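Local coordinates for protein esterase (Rhizomucor miehei CAU432, PDB 4WY8) that hydrolyses carboxylic esters as a fungal carboxylesterase of the alpha/beta hydrolase fold, probably through a Ser-His-Asp catalytic triad, at residues S64-T69 against L132-D137; A177-L182 against S234-P239. All coordinates share one frame; numbering follows the deposited sequence.

Overall arrangement
Both contacts lie in the alpha/beta hydrolase fold, with centres about 17 Å apart. Contact 1 is buried: it sets strand 65-73 of the central sheet against helix 130-143, and its chemistry is mostly aliphatic, one isoleucine methyl resting on a helix backbone oxygen and a side-chain carbon. Contact 2 is a surface contact between the end of helix 165-179 and the loop before helix 244-247, where a glutamine amide meets the rim of a phenylalanine ring. They share no element, yet helix 130-143 links them: Leu132 CD2 packs 3.9 Å from Phe236 CB, and Leu136 CD2 lies 3.9 Å from Leu180 CD2. In sequence, both segments of contact 1 precede those of contact 2.

Contact 1 (S64-T69 against L132-D137); sequences SKIELT and LEECLD
Ile66 reaches from the strand to helix 132-137 and is the strand's main contributor to the contact, with its terminal methyl against Glu134 and Asp137. Ile66 CD1 lies 3.6 Å from Glu134 O and equally 3.6 Å from Asp137 CB; the methyl thus touches the helix at two residues about a turn apart. What carries it there is the first torsion, which sets CG1 beside the backbone N and anti to the carbonyl carbon (chi1 -59°); an extended chi2 of 167° then pushes CD1 out to the helix. The side chains of Ile66 and Asp137 cross at about a right angle. The Glu134 side chain stands a little further off, its CG 4.3 Å from Ile66 CG1, in simple van der Waals packing. This is the sheet-on-helix layering of the alpha/beta hydrolase fold: strand 65-73 runs antiparallel to its neighbour 114-118, and helix 130-143 packs against strand 65-73 through Ile66, which Val118 and Ile58 also touch. On this tight side Ile66 and Glu134 are buried, and Glu134 OE2 hydrogen-bonds the hydroxyl of Ser121. The looser edge is at partly exposed Asp137, whose OD2 forms a salt bridge with Arg60. Lys65, exposed, starts away from the helix, and its NZ hydrogen-bonds Asn59 OD1.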
ATOM      1  N   SER A  64     -13.221 -16.824 -35.079  1.00 49.52           N
ATOM      2  CA  SER A  64     -12.402 -15.691 -34.667  1.00 54.03           C
ATOM      3  C   SER A  64     -11.468 -16.119 -33.532  1.00 47.80           C
ATOM      4  O   SER A  64     -11.686 -17.146 -32.877  1.00 48.05           O
ATOM      5  CB  SER A  64     -13.282 -14.499 -34.253  1.00 40.51           C
ATOM      6  OG  SER A  64     -14.131 -14.824 -33.171  1.00 47.85           O
ATOM      7  N   LYS A  65     -10.408 -15.347 -33.336  1.00 39.44           N
ATOM      8  CA  LYS A  65      -9.381 -15.700 -32.369  1.00 40.53           C
ATOM      9  C   LYS A  65      -9.118 -14.637 -31.312  1.00 36.04           C
ATOM     10  O   LYS A  65      -9.213 -13.438 -31.570  1.00 34.67           O
ATOM     11  CB  LYS A  65      -8.065 -16.037 -33.086  1.00 39.40           C
ATOM     12  CG  LYS A  65      -8.122 -17.274 -33.985  1.00 46.77           C
ATOM     13  CD  LYS A  65      -6.857 -17.388 -34.844  1.00 49.30           C
ATOM     14  CE  LYS A  65      -6.804 -18.671 -35.683  1.00 52.83           C
ATOM     15  NZ  LYS A  65      -6.953 -19.943 -34.899  1.00 50.26           N
ATOM     16  N   ILE A  66      -8.867 -15.102 -30.094  1.00 32.33           N
ATOM     17  CA  ILE A  66      -8.300 -14.263 -29.050  1.00 26.05           C
ATOM     18  C   ILE A  66      -6.875 -14.747 -28.820  1.00 26.66           C
ATOM     19  O   ILE A  66      -6.633 -15.950 -28.631  1.00 24.01           O
ATOM     20  CB  ILE A  66      -9.133 -14.304 -27.765  1.00 28.06           C
ATOM     21  CG1 ILE A  66     -10.550 -13.832 -28.071  1.00 24.39           C
ATOM     22  CG2 ILE A  66      -8.559 -13.382 -26.723  1.00 25.98           C
ATOM     23  CD1 ILE A  66     -11.528 -14.118 -26.986  1.00 22.11           C
ATOM     24  N   GLU A  67      -5.925 -13.823 -28.913  1.00 25.08           N
ATOM     25  CA  GLU A  67      -4.533 -14.150 -28.633  1.00 24.37           C
ATOM     26  C   GLU A  67      -4.152 -13.905 -27.176  1.00 24.09           C
ATOM     27  O   GLU A  67      -4.273 -12.790 -26.666  1.00 19.59           O
ATOM     28  CB  GLU A  67      -3.610 -13.367 -29.564  1.00 26.78           C
ATOM     29  CG  GLU A  67      -3.964 -13.518 -31.052  1.00 34.03           C
ATOM     30  CD  GLU A  67      -3.957 -14.977 -31.489  1.00 40.67           C
ATOM     31  OE1 GLU A  67      -3.038 -15.717 -31.063  1.00 44.67           O
ATOM     32  OE2 GLU A  67      -4.856 -15.389 -32.261  1.00 48.20           O
ATOM     33  N   LEU A  68      -3.677 -14.970 -26.538  1.00 16.83           N
ATOM     34  CA  LEU A  68      -3.191 -14.959 -25.166  1.00 19.72           C
ATOM     35  C   LEU A  68      -1.680 -15.126 -25.134  1.00 21.63           C
ATOM     36  O   LEU A  68      -1.128 -15.926 -25.898  1.00 23.75           O
ATOM     37  CB  LEU A  68      -3.829 -16.091 -24.362  1.00 15.39           C
ATOM     38  CG  LEU A  68      -5.354 -16.189 -24.438  1.00 17.77           C
ATOM     39  CD1 LEU A  68      -5.822 -17.379 -23.608  1.00 17.34           C
ATOM     40  CD2 LEU A  68      -6.040 -14.915 -23.989  1.00 17.30           C
ATOM     41  N   THR A  69      -1.011 -14.349 -24.284  1.00 16.80           N
ATOM     42  CA  THR A  69       0.409 -14.558 -23.978  1.00 14.76           C
ATOM     43  C   THR A  69       0.512 -15.005 -22.520  1.00 13.52           C
ATOM     44  O   THR A  69       0.151 -14.264 -21.610  1.00 17.82           O
ATOM     45  CB  THR A  69       1.238 -13.266 -24.229  1.00 16.74           C
ATOM     46  OG1 THR A  69       0.989 -12.801 -25.558  1.00 21.41           O
ATOM     47  CG2 THR A  69       2.703 -13.519 -24.095  1.00 16.99           C
ATOM     48  N   LEU A 132     -13.722  -5.433 -24.498  1.00 16.42           N
ATOM     49  CA  LEU A 132     -14.360  -5.925 -23.277  1.00 19.21           C
ATOM     50  C   LEU A 132     -14.862  -7.364 -23.411  1.00 21.92           C
ATOM     51  O   LEU A 132     -14.628  -8.225 -22.551  1.00 21.72           O
ATOM     52  CB  LEU A 132     -15.523  -5.002 -22.924  1.00 23.13           C
ATOM     53  CG  LEU A 132     -16.519  -5.487 -21.875  1.00 29.98           C
ATOM     54  CD1 LEU A 132     -15.788  -5.914 -20.607  1.00 25.79           C
ATOM     55  CD2 LEU A 132     -17.510  -4.387 -21.556  1.00 20.71           C
ATOM     56  N   GLU A 133     -15.521  -7.625 -24.529  1.00 24.05           N
ATOM     57  CA  GLU A 133     -16.041  -8.943 -24.832  1.00 22.15           C
ATOM     58  C   GLU A 133     -14.919  -9.955 -25.061  1.00 23.93           C
ATOM     59  O   GLU A 133     -15.037 -11.126 -24.649  1.00 25.50           O
ATOM     60  CB  GLU A 133     -16.972  -8.824 -26.031  1.00 26.99           C
ATOM     61  CG  GLU A 133     -18.247  -8.071 -25.643  1.00 29.10           C
ATOM     62  CD  GLU A 133     -19.142  -7.761 -26.826  1.00 45.29           C
ATOM     63  OE1 GLU A 133     -20.157  -7.044 -26.630  1.00 45.05           O
ATOM     64  OE2 GLU A 133     -18.846  -8.255 -27.940  1.00 44.51           O
ATOM     65  N   GLU A 134     -13.833  -9.527 -25.706  1.00 19.59           N
ATOM     66  CA  GLU A 134     -12.670 -10.414 -25.807  1.00 18.45           C
ATOM     67  C   GLU A 134     -12.126 -10.786 -24.418  1.00 19.60           C
ATOM     68  O   GLU A 134     -11.794 -11.955 -24.161  1.00 13.75           O
ATOM     69  CB  GLU A 134     -11.558  -9.778 -26.645  1.00 20.49           C
ATOM     70  CG  GLU A 134     -11.887  -9.696 -28.144  1.00 23.37           C
ATOM     71  CD  GLU A 134     -10.952  -8.772 -28.929  1.00 19.69           C
ATOM     72  OE1 GLU A 134     -10.198  -7.988 -28.301  1.00 19.13           O
ATOM     73  OE2 GLU A 134     -10.970  -8.827 -30.180  1.00 26.92           O
ATOM     74  N   CYS A 135     -12.041  -9.800 -23.521  1.00 16.17           N
ATOM     75  CA  CYS A 135     -11.453 -10.028 -22.199  1.00 18.26           C
ATOM     76  C   CYS A 135     -12.317 -10.948 -21.339  1.00 21.03           C
ATOM     77  O   CYS A 135     -11.806 -11.856 -20.638  1.00 22.12           O
ATOM     78  CB  CYS A 135     -11.218  -8.693 -21.471  1.00 17.22           C
ATOM     79  SG  CYS A 135      -9.956  -7.636 -22.284  1.00 17.95           S
ATOM     80  N   LEU A 136     -13.624 -10.709 -21.400  1.00 20.23           N
ATOM     81  CA  LEU A 136     -14.579 -11.546 -20.701  1.00 18.29           C
ATOM     82  C   LEU A 136     -14.478 -12.955 -21.241  1.00 17.89           C
ATOM     83  O   LEU A 136     -14.366 -13.908 -20.478  1.00 15.10           O
ATOM     84  CB  LEU A 136     -16.000 -10.993 -20.859  1.00 14.52           C
ATOM     85  CG  LEU A 136     -17.108 -11.860 -20.265  1.00 22.74           C
ATOM     86  CD1 LEU A 136     -17.066 -11.952 -18.714  1.00 17.02           C
ATOM     87  CD2 LEU A 136     -18.453 -11.319 -20.731  1.00 32.38           C
ATOM     88  N   ASP A 137     -14.439 -13.087 -22.560  1.00 19.29           N
ATOM     89  CA  ASP A 137     -14.284 -14.410 -23.161  1.00 18.89           C
ATOM     90  C   ASP A 137     -13.003 -15.121 -22.703  1.00 20.97           C
ATOM     91  O   ASP A 137     -12.982 -16.348 -22.527  1.00 23.27           O
ATOM     92  CB  ASP A 137     -14.275 -14.310 -24.681  1.00 19.71           C
ATOM     93  CG  ASP A 137     -15.671 -14.224 -25.278  1.00 28.62           C
ATOM     94  OD1 ASP A 137     -16.662 -14.463 -24.547  1.00 28.57           O
ATOM     95  OD2 ASP A 137     -15.767 -13.930 -26.494  1.00 32.86           O
TER

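Contact 2 (A177-L182 against S234-P239); sequences AKQLGL and SIFACP
The Phe236 ring takes the Gln179 amide at its edge: Gln179 OE1 lies near the ring plane, 3.1 Å from Phe236 CZ and 3.7 Å from CE2, and the amide carbon CD is in plane, 3.6 Å from CZ. The two flat groups are turned 84° apart, almost perpendicular. One face of the ring carries Ile235 CG1, 3.9 Å above the plane and displaced toward the rim. With the carbonyl oxygen facing the ring's hydrogen-bearing edge, the approach is probably mildly favourable electrostatically, though it is far weaker than a conventional hydrogen bond. The side chains come from opposite directions. Gln179 starts with CG beside its backbone N (chi1 -73°) and runs extended from there, which carries the amide out to the ring; Gln179 NE2 lies a loose 4.3 Å from Ile235 CD1. Ile175 and Arg176, earlier on Gln179's own helix, also touch Phe236. The loop is shaped by Ser234, whose OG accepts from Phe236 N at 3.1 Å, while its backbone O takes both Ala237 N and Cys238 N. On the other side the helix ends just past Gln179 in a Schellman motif, with Gly181 at positive phi, Leu182 N bonded to Ala177 O and Gly181 N to Lys178 O; the contact thus joins a Schellman-capped helix end to an ST turn.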
ATOM      1  N   ALA A 177     -19.310 -10.197 -15.581  1.00 18.27           N
ATOM      2  CA  ALA A 177     -19.386 -11.579 -15.138  1.00 25.68           C
ATOM      3  C   ALA A 177     -20.454 -11.715 -14.046  1.00 23.59           C
ATOM      4  O   ALA A 177     -21.158 -12.717 -13.978  1.00 21.34           O
ATOM      5  CB  ALA A 177     -18.019 -12.068 -14.620  1.00 16.62           C
ATOM      6  N   LYS A 178     -20.565 -10.709 -13.188  1.00 23.66           N
ATOM      7  CA  LYS A 178     -21.628 -10.731 -12.183  1.00 27.29           C
ATOM      8  C   LYS A 178     -23.004 -10.794 -12.849  1.00 31.11           C
ATOM      9  O   LYS A 178     -23.861 -11.577 -12.448  1.00 35.29           O
ATOM     10  CB  LYS A 178     -21.563  -9.507 -11.273  1.00 23.43           C
ATOM     11  CG  LYS A 178     -22.766  -9.435 -10.318  1.00 29.24           C
ATOM     12  CD  LYS A 178     -23.002  -8.043  -9.759  1.00 24.01           C
ATOM     13  CE  LYS A 178     -24.258  -7.994  -8.895  1.00 24.09           C
ATOM     14  NZ  LYS A 178     -24.518  -6.620  -8.356  1.00 22.83           N
ATOM     15  N   GLN A 179     -23.211  -9.964 -13.866  1.00 32.60           N
ATOM     16  CA  GLN A 179     -24.497  -9.959 -14.576  1.00 35.19           C
ATOM     17  C   GLN A 179     -24.820 -11.290 -15.288  1.00 34.50           C
ATOM     18  O   GLN A 179     -25.991 -11.619 -15.504  1.00 37.22           O
ATOM     19  CB  GLN A 179     -24.538  -8.781 -15.552  1.00 31.91           C
ATOM     20  CG  GLN A 179     -24.714  -7.485 -14.765  1.00 31.76           C
ATOM     21  CD  GLN A 179     -25.096  -6.292 -15.606  1.00 34.10           C
ATOM     22  OE1 GLN A 179     -25.166  -6.367 -16.844  1.00 33.05           O
ATOM     23  NE2 GLN A 179     -25.375  -5.173 -14.932  1.00 31.47           N
ATOM     24  N   LEU A 180     -23.788 -12.043 -15.659  1.00 29.33           N
ATOM     25  CA  LEU A 180     -23.980 -13.378 -16.244  1.00 31.61           C
ATOM     26  C   LEU A 180     -24.058 -14.502 -15.187  1.00 28.30           C
ATOM     27  O   LEU A 180     -24.039 -15.685 -15.524  1.00 31.43           O
ATOM     28  CB  LEU A 180     -22.871 -13.676 -17.251  1.00 29.58           C
ATOM     29  CG  LEU A 180     -23.005 -13.092 -18.678  1.00 39.36           C
ATOM     30  CD1 LEU A 180     -23.669 -11.724 -18.781  1.00 33.39           C
ATOM     31  CD2 LEU A 180     -21.669 -13.120 -19.421  1.00 35.30           C
ATOM     32  N   GLY A 181     -24.147 -14.118 -13.916  1.00 27.90           N
ATOM     33  CA  GLY A 181     -24.271 -15.076 -12.829  1.00 30.74           C
ATOM     34  C   GLY A 181     -23.047 -15.948 -12.601  1.00 36.58           C
ATOM     35  O   GLY A 181     -23.149 -17.033 -12.035  1.00 40.34           O
ATOM     36  N   LEU A 182     -21.881 -15.473 -13.026  1.00 32.55           N
ATOM     37  CA  LEU A 182     -20.641 -16.228 -12.862  1.00 29.79           C
ATOM     38  C   LEU A 182     -19.892 -15.858 -11.573  1.00 28.52           C
ATOM     39  O   LEU A 182     -19.839 -14.689 -11.172  1.00 31.81           O
ATOM     40  CB  LEU A 182     -19.744 -15.999 -14.059  1.00 26.53           C
ATOM     41  CG  LEU A 182     -20.521 -16.173 -15.354  1.00 30.62           C
ATOM     42  CD1 LEU A 182     -19.635 -15.889 -16.532  1.00 26.30           C
ATOM     43  CD2 LEU A 182     -21.048 -17.586 -15.406  1.00 36.77           C
ATOM     44  N   SER A 234     -22.909   4.080 -20.724  1.00 17.39           N
ATOM     45  CA  SER A 234     -22.930   2.679 -20.280  1.00 22.33           C
ATOM     46  C   SER A 234     -21.989   2.441 -19.084  1.00 22.35           C
ATOM     47  O   SER A 234     -20.859   2.924 -19.078  1.00 21.71           O
ATOM     48  CB  SER A 234     -22.524   1.757 -21.418  1.00 18.28           C
ATOM     49  OG  SER A 234     -22.191   0.468 -20.914  1.00 20.92           O
ATOM     50  N   ILE A 235     -22.422   1.656 -18.102  1.00 21.72           N
ATOM     51  CA  ILE A 235     -21.587   1.411 -16.924  1.00 15.72           C
ATOM     52  C   ILE A 235     -20.385   0.518 -17.280  1.00 17.58           C
ATOM     53  O   ILE A 235     -19.413   0.439 -16.528  1.00 13.61           O
ATOM     54  CB  ILE A 235     -22.411   0.798 -15.759  1.00 18.54           C
ATOM     55  CG1 ILE A 235     -22.954  -0.585 -16.122  1.00 14.21           C
ATOM     56  CG2 ILE A 235     -23.581   1.761 -15.327  1.00 13.87           C
ATOM     57  CD1 ILE A 235     -23.740  -1.243 -14.963  1.00 17.29           C
ATOM     58  N   PHE A 236     -20.475  -0.127 -18.440  1.00 14.50           N
ATOM     59  CA  PHE A 236     -19.430  -0.980 -18.982  1.00 18.98           C
ATOM     60  C   PHE A 236     -18.342  -0.180 -19.716  1.00 16.98           C
ATOM     61  O   PHE A 236     -17.296  -0.722 -20.106  1.00 11.40           O
ATOM     62  CB  PHE A 236     -20.063  -2.030 -19.897  1.00 15.48           C
ATOM     63  CG  PHE A 236     -21.000  -2.944 -19.163  1.00 20.01           C
ATOM     64  CD1 PHE A 236     -20.493  -3.902 -18.290  1.00 19.46           C
ATOM     65  CD2 PHE A 236     -22.382  -2.835 -19.313  1.00 22.60           C
ATOM     66  CE1 PHE A 236     -21.335  -4.741 -17.575  1.00 24.74           C
ATOM     67  CE2 PHE A 236     -23.236  -3.683 -18.602  1.00 20.36           C
ATOM     68  CZ  PHE A 236     -22.708  -4.635 -17.736  1.00 22.66           C
ATOM     69  N   ALA A 237     -18.590   1.120 -19.850  1.00 18.28           N
ATOM     70  CA  ALA A 237     -17.595   2.066 -20.331  1.00 17.74           C
ATOM     71  C   ALA A 237     -17.019   2.835 -19.132  1.00 17.41           C
ATOM     72  O   ALA A 237     -15.802   2.876 -18.903  1.00 16.56           O
ATOM     73  CB  ALA A 237     -18.234   3.036 -21.325  1.00 17.21           C
ATOM     74  N   CYS A 238     -17.927   3.406 -18.348  1.00 13.39           N
ATOM     75  CA  CYS A 238     -17.578   4.235 -17.198  1.00 18.92           C
ATOM     76  C   CYS A 238     -18.243   3.641 -15.966  1.00 18.14           C
ATOM     77  O   CYS A 238     -19.372   3.990 -15.631  1.00 16.66           O
ATOM     78  CB  CYS A 238     -18.034   5.677 -17.404  1.00 16.20           C
ATOM     79  SG  CYS A 238     -17.386   6.449 -18.935  1.00 20.11           S
ATOM     80  N   PRO A 239     -17.546   2.714 -15.297  1.00 18.69           N
ATOM     81  CA  PRO A 239     -18.147   2.017 -14.154  1.00 16.11           C
ATOM     82  C   PRO A 239     -18.433   2.927 -12.963  1.00 15.14           C
ATOM     83  O   PRO A 239     -19.171   2.512 -12.073  1.00 16.18           O
ATOM     84  CB  PRO A 239     -17.093   0.963 -13.789  1.00 16.08           C
ATOM     85  CG  PRO A 239     -15.790   1.471 -14.409  1.00 14.30           C
ATOM     86  CD  PRO A 239     -16.218   2.185 -15.658  1.00 14.92           C
TER